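Local coordinates for DUF1254 domain-containing protein (Vibrio parahaemolyticus, PDB 3U07) that is of unknown function but combines DUF1254 and DUF1214 domains in one chain and, with its signal sequence, is probably exported from the cytoplasm, at residues Val27-Asp32 / Tyr239-Val244; Met337-Pro342 / Tyr383-Ser388; Ser345-Val350 / Arg370-Met375. The protein carries 2 engineered substitutions. All blocks are in the same frame, centred on the assembly; numbering follows the deposited sequence.

How the interactions relate
Interaction 1 lies far from the other two, its centre about 50 Å from that of interaction 2 and on the opposite side of the chain's centre. It is partly buried helix-to-loop packing, made by aliphatic and aromatic shapes without cross-contact hydrogen bonds. Interactions 2 and 3 sit about 11 Å apart, centre to centre, and touch through Phe-339, Pro-342, Ile-385, Trp-348 and Met-375. Each pairs antiparallel strands, but of two different sheets in the DUF1214 region. Interaction 2 relies on backbone bonds flanked by an apolar face and a polar one; the more buried interaction 3 adds a carboxylate and a water where regular strand pairing ends.

Interaction 1: residues Val27-Asp32 / Tyr239-Val244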
loop_
_atom_site.group_PDB
_atom_site.type_symbol
_atom_site.label_atom_id
_atom_site.label_comp_id
_atom_site.label_asym_id
_atom_site.label_seq_id
_atom_site.Cartn_x
_atom_site.Cartn_y
_atom_site.Cartn_z
ATOM N N VAL A 27 -24.157 10.862 -20.122
ATOM C CA VAL A 27 -23.300 9.692 -20.292
ATOM C C VAL A 27 -21.898 10.091 -19.829
ATOM O O VAL A 27 -21.178 9.290 -19.222
ATOM C CB VAL A 27 -23.247 9.243 -21.769
ATOM C CG1 VAL A 27 -22.159 8.195 -21.965
ATOM C CG2 VAL A 27 -24.597 8.673 -22.175
ATOM N N ASP A 28 -21.516 11.333 -20.122
ATOM C CA ASP A 28 -20.217 11.847 -19.706
ATOM C C ASP A 28 -20.186 11.935 -18.178
ATOM O O ASP A 28 -19.210 11.542 -17.538
ATOM C CB ASP A 28 -19.968 13.243 -20.294
ATOM C CG ASP A 28 -19.749 13.220 -21.796
ATOM O OD1 ASP A 28 -19.452 12.133 -22.337
ATOM O OD2 ASP A 28 -19.857 14.293 -22.432
ATOM N N LEU A 29 -21.265 12.451 -17.599
ATOM C CA LEU A 29 -21.346 12.593 -16.150
ATOM C C LEU A 29 -21.301 11.218 -15.497
ATOM O O LEU A 29 -20.593 11.016 -14.510
ATOM C CB LEU A 29 -22.631 13.330 -15.755
ATOM C CG LEU A 29 -22.696 13.855 -14.318
ATOM C CD1 LEU A 29 -21.461 14.695 -14.023
ATOM C CD2 LEU A 29 -23.958 14.684 -14.129
ATOM N N ALA A 30 -22.045 10.272 -16.064
ATOM C CA ALA A 30 -22.083 8.911 -15.533
ATOM C C ALA A 30 -20.689 8.281 -15.530
ATOM O O ALA A 30 -20.330 7.563 -14.597
ATOM C CB ALA A 30 -23.050 8.054 -16.349
ATOM N N GLU A 31 -19.902 8.550 -16.569
ATOM C CA GLU A 31 -18.548 8.006 -16.643
ATOM C C GLU A 31 -17.690 8.582 -15.520
ATOM O O GLU A 31 -16.959 7.857 -14.843
ATOM C CB GLU A 31 -17.890 8.345 -17.985
ATOM C CG GLU A 31 -16.463 7.815 -18.099
ATOM C CD GLU A 31 -15.785 8.206 -19.402
ATOM O OE1 GLU A 31 -16.487 8.632 -20.339
ATOM O OE2 GLU A 31 -14.547 8.074 -19.493
ATOM N N ASP A 32 -17.770 9.895 -15.332
ATOM C CA ASP A 32 -16.994 10.532 -14.282
ATOM C C ASP A 32 -17.489 10.078 -12.911
ATOM O O ASP A 32 -16.698 9.903 -11.993
ATOM C CB ASP A 32 -17.079 12.056 -14.398
ATOM C CG ASP A 32 -16.416 12.584 -15.660
ATOM O OD1 ASP A 32 -15.451 11.953 -16.138
ATOM O OD2 ASP A 32 -16.851 13.638 -16.164
ATOM N N TYR A 239 -21.902 14.528 -9.011
ATOM C CA TYR A 239 -22.495 13.257 -9.409
ATOM C C TYR A 239 -23.821 12.852 -8.782
ATOM O O TYR A 239 -24.252 11.707 -8.910
ATOM C CB TYR A 239 -21.438 12.172 -9.191
ATOM C CG TYR A 239 -20.083 12.595 -9.728
ATOM C CD1 TYR A 239 -19.978 13.192 -10.986
ATOM C CD2 TYR A 239 -18.916 12.434 -8.975
ATOM C CE1 TYR A 239 -18.749 13.621 -11.483
ATOM C CE2 TYR A 239 -17.676 12.857 -9.465
ATOM C CZ TYR A 239 -17.603 13.451 -10.721
ATOM O OH TYR A 239 -16.393 13.868 -11.224
ATOM N N GLN A 240 -24.483 13.802 -8.138
ATOM C CA GLN A 240 -25.751 13.548 -7.473
ATOM C C GLN A 240 -26.876 13.022 -8.366
ATOM O O GLN A 240 -27.609 12.113 -7.975
ATOM C CB GLN A 240 -26.211 14.821 -6.770
ATOM C CG GLN A 240 -27.320 14.613 -5.763
ATOM C CD GLN A 240 -27.572 15.857 -4.946
ATOM O OE1 GLN A 240 -28.217 16.797 -5.409
ATOM N NE2 GLN A 240 -27.043 15.879 -3.728
ATOM N N SER A 241 -27.021 13.587 -9.557
ATOM C CA SER A 241 -28.081 13.158 -10.467
ATOM C C SER A 241 -27.884 11.718 -10.923
ATOM O O SER A 241 -28.830 11.050 -11.333
ATOM C CB SER A 241 -28.140 14.081 -11.690
ATOM O OG SER A 241 -26.952 13.998 -12.462
ATOM N N ILE A 242 -26.648 11.242 -10.840
ATOM C CA ILE A 242 -26.334 9.881 -11.248
ATOM C C ILE A 242 -26.798 8.890 -10.187
ATOM O O ILE A 242 -26.977 7.714 -10.476
ATOM C CB ILE A 242 -24.811 9.709 -11.489
ATOM C CG1 ILE A 242 -24.347 10.684 -12.575
ATOM C CG2 ILE A 242 -24.495 8.279 -11.899
ATOM C CD1 ILE A 242 -25.031 10.491 -13.923
ATOM N N GLY A 243 -26.998 9.367 -8.962
ATOM C CA GLY A 243 -27.442 8.478 -7.899
ATOM C C GLY A 243 -26.382 8.167 -6.853
ATOM O O GLY A 243 -26.603 7.348 -5.956
ATOM N N VAL A 244 -25.218 8.802 -6.971
ATOM C CA VAL A 244 -24.134 8.600 -6.006
ATOM C C VAL A 244 -24.428 9.557 -4.864
ATOM O O VAL A 244 -24.368 10.774 -5.034
ATOM C CB VAL A 244 -22.761 8.945 -6.606
ATOM C CG1 VAL A 244 -21.655 8.608 -5.601
ATOM C CG2 VAL A 244 -22.563 8.179 -7.904
#
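Leu-29 is the bump of this contact, and the hollow it fills is lined by Tyr-239, Ser-241 and Ile-242. Its CG stands anti to the backbone N (chi1 -166°), which brings that branch point to 4.0 Å from Ile-242 CG1. From there the two methyls part. CD1 meets the edge of the Tyr-239 ring, in its plane, at 3.7 Å from the ring atom CD1; CD2 rests 3.5 Å from Ser-241 OG. A branched leucine suits the spot because its forked end can touch two walls at once, while the small serine leaves room for the second prong.

The reverse fit is made by Ile-242, whose CB points toward the helix. Its CD1 lies against the helix backbone, 3.7 Å from Ala-30 N and 4.0 Å from Ala-30 CB. Alanine, with only a methyl group, lets the isoleucine come this close, and the two CA atoms are 6.1 Å apart. Farther along the helix the Tyr-239 ring leans on Asp-32: the backbone O of Asp-32 lies over one ring face toward its rim, and Asp-32 CB is 3.7 Å from Tyr-239 CE1. The aspartate thus packs with its aliphatic base.

The loop keeps its compact curve through backbone bonds from Ile-242 N to Tyr-239 O and from Gly-243 N to Gln-240 O. Gly-243 then takes a phi of 108°, where a CB would press on the O of Ile-242.

Around the contact, Ile-242 and Val-27 also touch helix 253-273, and Val-244 packs on helix 215-224, whose last residue, Cys-224, forms a disulfide with Cys-247. The loop is therefore wedged between three helices, with helix 26-52 on the side described here.

Interaction 2: residues Met337-Pro342 / Tyr383-Ser388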
loop_
_atom_site.group_PDB
_atom_site.type_symbol
_atom_site.label_atom_id
_atom_site.label_comp_id
_atom_site.label_asym_id
_atom_site.label_seq_id
_atom_site.Cartn_x
_atom_site.Cartn_y
_atom_site.Cartn_z
HETATM N N MSE A 337 25.134 -5.574 -12.358
HETATM C CA MSE A 337 24.474 -4.300 -12.124
HETATM C C MSE A 337 25.457 -3.427 -11.349
HETATM O O MSE A 337 25.892 -3.807 -10.268
HETATM C CB MSE A 337 23.248 -4.553 -11.260
HETATM C CG MSE A 337 22.003 -3.798 -11.616
HETATM SE SE MSE A 337 20.572 -4.377 -10.436
HETATM C CE MSE A 337 21.179 -6.133 -9.985
ATOM N N ARG A 338 25.810 -2.267 -11.887
ATOM C CA ARG A 338 26.740 -1.385 -11.188
ATOM C C ARG A 338 26.171 0.030 -11.174
ATOM O O ARG A 338 25.884 0.603 -12.225
ATOM C CB ARG A 338 28.101 -1.417 -11.875
ATOM C CG ARG A 338 29.140 -0.506 -11.260
ATOM C CD ARG A 338 30.453 -0.663 -12.007
ATOM N NE ARG A 338 31.208 0.584 -12.068
ATOM C CZ ARG A 338 31.953 1.065 -11.081
ATOM N NH1 ARG A 338 32.057 0.401 -9.936
ATOM N NH2 ARG A 338 32.589 2.217 -11.240
ATOM N N PHE A 339 26.037 0.602 -9.981
ATOM C CA PHE A 339 25.435 1.927 -9.848
ATOM C C PHE A 339 25.788 2.640 -8.547
ATOM O O PHE A 339 26.152 2.010 -7.553
ATOM C CB PHE A 339 23.919 1.770 -9.872
ATOM C CG PHE A 339 23.417 0.775 -8.856
ATOM C CD1 PHE A 339 23.457 -0.590 -9.126
ATOM C CD2 PHE A 339 22.991 1.194 -7.599
ATOM C CE1 PHE A 339 23.087 -1.526 -8.164
ATOM C CE2 PHE A 339 22.618 0.268 -6.625
ATOM C CZ PHE A 339 22.668 -1.096 -6.907
ATOM N N LYS A 340 25.648 3.962 -8.564
ATOM C CA LYS A 340 25.877 4.787 -7.384
ATOM C C LYS A 340 24.685 4.557 -6.446
ATOM O O LYS A 340 23.612 4.119 -6.875
ATOM C CB LYS A 340 25.924 6.270 -7.768
ATOM C CG LYS A 340 27.257 6.749 -8.340
ATOM C CD LYS A 340 27.824 7.865 -7.463
ATOM C CE LYS A 340 29.342 7.799 -7.320
ATOM N NZ LYS A 340 30.076 8.532 -8.391
ATOM N N ALA A 341 24.864 4.845 -5.164
ATOM C CA ALA A 341 23.777 4.669 -4.208
ATOM C C ALA A 341 22.579 5.550 -4.577
ATOM O O ALA A 341 22.742 6.718 -4.935
ATOM C CB ALA A 341 24.257 5.016 -2.807
ATOM N N PRO A 342 21.360 4.991 -4.514
ATOM C CA PRO A 342 20.138 5.741 -4.833
ATOM C C PRO A 342 19.960 6.783 -3.720
ATOM O O PRO A 342 20.389 6.548 -2.590
ATOM C CB PRO A 342 19.050 4.668 -4.770
ATOM C CG PRO A 342 19.787 3.400 -5.085
ATOM C CD PRO A 342 21.052 3.570 -4.284
ATOM N N TYR A 383 28.010 0.541 -6.162
ATOM C CA TYR A 383 27.659 -0.782 -5.686
ATOM C C TYR A 383 27.685 -1.622 -6.956
ATOM O O TYR A 383 27.417 -1.122 -8.051
ATOM C CB TYR A 383 26.263 -0.820 -5.063
ATOM C CG TYR A 383 26.176 -0.145 -3.716
ATOM C CD1 TYR A 383 26.006 1.235 -3.616
ATOM C CD2 TYR A 383 26.255 -0.890 -2.536
ATOM C CE1 TYR A 383 25.911 1.859 -2.373
ATOM C CE2 TYR A 383 26.163 -0.273 -1.288
ATOM C CZ TYR A 383 25.990 1.102 -1.217
ATOM O OH TYR A 383 25.896 1.725 0.005
ATOM N N THR A 384 28.031 -2.890 -6.814
ATOM C CA THR A 384 28.090 -3.783 -7.957
ATOM C C THR A 384 27.471 -5.110 -7.581
ATOM O O THR A 384 27.980 -5.809 -6.713
ATOM C CB THR A 384 29.544 -4.037 -8.406
ATOM O OG1 THR A 384 30.103 -2.830 -8.935
ATOM C CG2 THR A 384 29.585 -5.115 -9.477
ATOM N N ILE A 385 26.362 -5.448 -8.225
ATOM C CA ILE A 385 25.693 -6.711 -7.957
ATOM C C ILE A 385 25.972 -7.678 -9.107
ATOM O O ILE A 385 25.733 -7.355 -10.273
ATOM C CB ILE A 385 24.162 -6.527 -7.823
ATOM C CG1 ILE A 385 23.845 -5.651 -6.604
ATOM C CG2 ILE A 385 23.482 -7.897 -7.724
ATOM C CD1 ILE A 385 22.366 -5.381 -6.407
ATOM N N TYR A 386 26.491 -8.857 -8.780
ATOM C CA TYR A 386 26.771 -9.865 -9.798
ATOM C C TYR A 386 25.722 -10.954 -9.624
ATOM O O TYR A 386 25.505 -11.437 -8.513
ATOM C CB TYR A 386 28.186 -10.432 -9.631
ATOM C CG TYR A 386 28.598 -11.354 -10.759
ATOM C CD1 TYR A 386 28.140 -12.671 -10.812
ATOM C CD2 TYR A 386 29.416 -10.901 -11.794
ATOM C CE1 TYR A 386 28.484 -13.519 -11.869
ATOM C CE2 TYR A 386 29.766 -11.741 -12.860
ATOM C CZ TYR A 386 29.297 -13.047 -12.890
ATOM O OH TYR A 386 29.634 -13.879 -13.938
HETATM N N MSE A 387 25.064 -11.327 -10.720
HETATM C CA MSE A 387 24.003 -12.331 -10.689
HETATM C C MSE A 387 24.251 -13.558 -11.553
HETATM O O MSE A 387 24.655 -13.446 -12.708
HETATM C CB MSE A 387 22.675 -11.698 -11.126
HETATM C CG MSE A 387 22.170 -10.577 -10.222
HETATM SE SE MSE A 387 20.827 -9.489 -11.083
HETATM C CE MSE A 387 22.043 -8.327 -12.016
ATOM N N SER A 388 23.976 -14.728 -10.985
ATOM C CA SER A 388 24.142 -15.990 -11.691
ATOM C C SER A 388 23.371 -17.109 -10.999
ATOM O O SER A 388 22.965 -16.976 -9.843
ATOM C CB SER A 388 25.621 -16.378 -11.761
ATOM O OG SER A 388 25.772 -17.668 -12.328
#
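Arg-338 and Thr-384 face each other as a non-hydrogen-bonded antiparallel pair, flanked by two hydrogen-bonded ones, Met-337 with Ile-385 and Phe-339 with Tyr-383. Each flanking pair is closed by two backbone bonds: Ile-385 N reaches Met-337 O at 2.7 Å, and Tyr-383 N reaches Phe-339 O at 2.7 Å, nearly straight at 173°. Between them, the CA atoms of Thr-384 and Arg-338 make CA-H...O contacts to Met-337 O and Tyr-383 O.

Side chains divide by face. On the exposed one, Arg-338 lays its CG 3.4 Å from Thr-384 OG1, and its guanidinium continues to a salt bridge with Asp-378 and a cation-pi contact with Tyr-382; a long charged chain suits this solvent side. On the other, Phe-339 takes the crowded position (chi1 53°) that sets CG between N and the carbonyl carbon, and its ring offers one face to Tyr-383 CB, 4.0 Å from Phe-339 CZ. Met-337 CE lies there too, 3.7 Å from Ile-385 CG2. Just past the strand, Ala-341 CB meets the edge of the Tyr-383 ring, 3.6 Å from CE1.

Farther out, the rings of Phe-339 and Tyr-383 each stand edge-to-face against Trp-348, and Ile-385 touches Val-350. Strands 334-340 and 382-388, crossing at 165°, are the central antiparallel pair of a mixed sheet whose apolar face packs on strand 347-354 of a second sheet, consistent with sandwich-like layering in the DUF1214 region.

Interaction 3: residues Ser345-Val350 / Arg370-Met375; sequences SEFWSV and RGDRTM
Trp-348 and Asp-372 hold the turn beyond strand 369-371 against strand 347-354. The tryptophan leaves the strand with CG between its own N and carbonyl carbon, 3.7 Å from Asp-372 OD1. That oxygen comes over one face of the indole at its CG/CD1 end, and NE1 passes 3.5 Å from Asp-372 CB. Asp-372 N lies 3.7 Å above the ring plane, over its centre, and the carboxylate is turned only 24° from that plane. Next, the six-membered ring has Gly-371 CA over its face, a CH-pi contact 4.1 Å from the centroid. At the tip, CH2 meets Met-375 CE at 3.3 Å, the selenoether chain of selenomethionine Met-375 crossing the indole at about a right angle.

These residues close one edge of a four-stranded antiparallel sheet, where Val-350 and Arg-370 form a hydrogen-bonded pair by bonds from each N to the other's O. Just before, Glu-346 and Phe-347 together face Tyr-415 of strand 408-417 in a classic beta bulge. Past the last regular pair, Asp-372 supplies a side-chain acceptor instead: Trp-348 N points almost straight at Asp-372 OD1, 2.8 Å away. It arrives on the syn side, 34° out of the carboxylate plane.

Glycine suits position 371, since a CB there would run into Trp-348 O. Gly-371 N bonds Thr-374 OG1, and Thr-374 N bonds Gly-371 O, fastening the turn. One water donates to Trp-348 O at 2.9 Å and accepts from Arg-373 N, bridging the two backbones. On the opposite side of the strand from the indole, Ser-349 OG bonds Asp-81, while Arg-370 NH1 reaches the carbonyl of Pro-398.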
loop_
_atom_site.group_PDB
_atom_site.type_symbol
_atom_site.label_atom_id
_atom_site.label_comp_id
_atom_site.label_asym_id
_atom_site.label_seq_id
_atom_site.Cartn_x
_atom_site.Cartn_y
_atom_site.Cartn_z
ATOM N N SER A 345 16.748 8.112 2.214
ATOM C CA SER A 345 17.113 8.468 3.580
ATOM C C SER A 345 17.201 7.244 4.472
ATOM O O SER A 345 17.949 7.232 5.448
ATOM C CB SER A 345 16.087 9.444 4.174
ATOM O OG SER A 345 14.853 8.792 4.448
ATOM N N GLU A 346 16.444 6.207 4.138
ATOM C CA GLU A 346 16.441 5.008 4.962
ATOM C C GLU A 346 17.279 3.867 4.404
ATOM O O GLU A 346 18.341 3.553 4.942
ATOM C CB GLU A 346 14.998 4.547 5.189
ATOM C CG GLU A 346 14.088 5.657 5.687
ATOM C CD GLU A 346 14.716 6.446 6.820
ATOM O OE1 GLU A 346 14.987 5.855 7.888
ATOM O OE2 GLU A 346 14.941 7.657 6.637
ATOM N N PHE A 347 16.802 3.226 3.343
ATOM C CA PHE A 347 17.554 2.125 2.746
ATOM C C PHE A 347 16.940 1.693 1.426
ATOM O O PHE A 347 15.860 2.152 1.056
ATOM C CB PHE A 347 17.613 0.931 3.708
ATOM C CG PHE A 347 16.322 0.155 3.817
ATOM C CD1 PHE A 347 16.118 -0.996 3.057
ATOM C CD2 PHE A 347 15.326 0.549 4.713
ATOM C CE1 PHE A 347 14.945 -1.751 3.192
ATOM C CE2 PHE A 347 14.145 -0.197 4.856
ATOM C CZ PHE A 347 13.957 -1.350 4.094
ATOM N N TRP A 348 17.638 0.824 0.705
ATOM C CA TRP A 348 17.129 0.325 -0.563
ATOM C C TRP A 348 17.480 -1.144 -0.737
ATOM O O TRP A 348 18.284 -1.696 0.020
ATOM C CB TRP A 348 17.678 1.146 -1.733
ATOM C CG TRP A 348 19.167 1.236 -1.782
ATOM C CD1 TRP A 348 19.945 2.235 -1.276
ATOM C CD2 TRP A 348 20.065 0.288 -2.373
ATOM N NE1 TRP A 348 21.272 1.973 -1.516
ATOM C CE2 TRP A 348 21.375 0.783 -2.186
ATOM C CE3 TRP A 348 19.890 -0.932 -3.041
ATOM C CZ2 TRP A 348 22.508 0.101 -2.643
ATOM C CZ3 TRP A 348 21.017 -1.613 -3.495
ATOM C CH2 TRP A 348 22.310 -1.093 -3.293
ATOM N N SER A 349 16.868 -1.778 -1.731
ATOM C CA SER A 349 17.103 -3.193 -1.980
ATOM C C SER A 349 16.654 -3.583 -3.386
ATOM O O SER A 349 15.892 -2.864 -4.025
ATOM C CB SER A 349 16.316 -4.024 -0.967
ATOM O OG SER A 349 14.919 -3.789 -1.111
ATOM N N VAL A 350 17.151 -4.716 -3.868
ATOM C CA VAL A 350 16.748 -5.229 -5.167
ATOM C C VAL A 350 16.470 -6.701 -4.886
ATOM O O VAL A 350 17.294 -7.395 -4.295
ATOM C CB VAL A 350 17.852 -5.036 -6.257
ATOM C CG1 VAL A 350 18.861 -4.018 -5.794
ATOM C CG2 VAL A 350 18.505 -6.350 -6.614
ATOM N N ARG A 370 19.563 -8.049 -2.259
ATOM C CA ARG A 370 20.814 -7.408 -1.865
ATOM C C ARG A 370 20.463 -5.935 -1.682
ATOM O O ARG A 370 19.551 -5.426 -2.342
ATOM C CB ARG A 370 21.876 -7.546 -2.956
ATOM C CG ARG A 370 22.489 -8.934 -3.096
ATOM C CD ARG A 370 23.421 -9.263 -1.934
ATOM N NE ARG A 370 22.711 -9.796 -0.776
ATOM C CZ ARG A 370 23.304 -10.168 0.356
ATOM N NH1 ARG A 370 24.620 -10.064 0.485
ATOM N NH2 ARG A 370 22.581 -10.648 1.358
ATOM N N GLY A 371 21.173 -5.250 -0.795
ATOM C CA GLY A 371 20.880 -3.848 -0.566
ATOM C C GLY A 371 22.006 -3.160 0.172
ATOM O O GLY A 371 23.058 -3.761 0.382
ATOM N N ASP A 372 21.794 -1.910 0.577
ATOM C CA ASP A 372 22.833 -1.176 1.283
ATOM C C ASP A 372 23.126 -1.748 2.668
ATOM O O ASP A 372 24.198 -1.513 3.221
ATOM C CB ASP A 372 22.479 0.317 1.373
ATOM C CG ASP A 372 21.149 0.573 2.061
ATOM O OD1 ASP A 372 20.122 0.031 1.607
ATOM O OD2 ASP A 372 21.134 1.329 3.055
ATOM N N ARG A 373 22.187 -2.511 3.219
ATOM C CA ARG A 373 22.375 -3.121 4.534
ATOM C C ARG A 373 23.196 -4.407 4.448
ATOM O O ARG A 373 23.639 -4.928 5.471
ATOM C CB ARG A 373 21.018 -3.441 5.177
ATOM C CG ARG A 373 20.198 -2.221 5.563
ATOM C CD ARG A 373 20.795 -1.497 6.766
ATOM N NE ARG A 373 20.552 -2.203 8.023
ATOM C CZ ARG A 373 19.829 -1.715 9.028
ATOM N NH1 ARG A 373 19.275 -0.513 8.925
ATOM N NH2 ARG A 373 19.659 -2.426 10.135
ATOM N N THR A 374 23.400 -4.915 3.235
ATOM C CA THR A 374 24.157 -6.152 3.052
ATOM C C THR A 374 25.359 -6.027 2.118
ATOM O O THR A 374 26.084 -6.997 1.903
ATOM C CB THR A 374 23.243 -7.286 2.535
ATOM O OG1 THR A 374 22.629 -6.889 1.302
ATOM C CG2 THR A 374 22.155 -7.599 3.556
HETATM N N MSE A 375 25.570 -4.837 1.565
HETATM C CA MSE A 375 26.703 -4.598 0.669
HETATM C C MSE A 375 27.369 -3.270 0.997
HETATM O O MSE A 375 26.774 -2.410 1.649
HETATM C CB MSE A 375 26.263 -4.510 -0.796
HETATM C CG MSE A 375 25.457 -5.653 -1.354
HETATM SE SE MSE A 375 25.300 -5.370 -3.271
HETATM C CE MSE A 375 24.043 -3.922 -3.278
HETATM O O HOH W 1 19.231 -3.047 2.374
#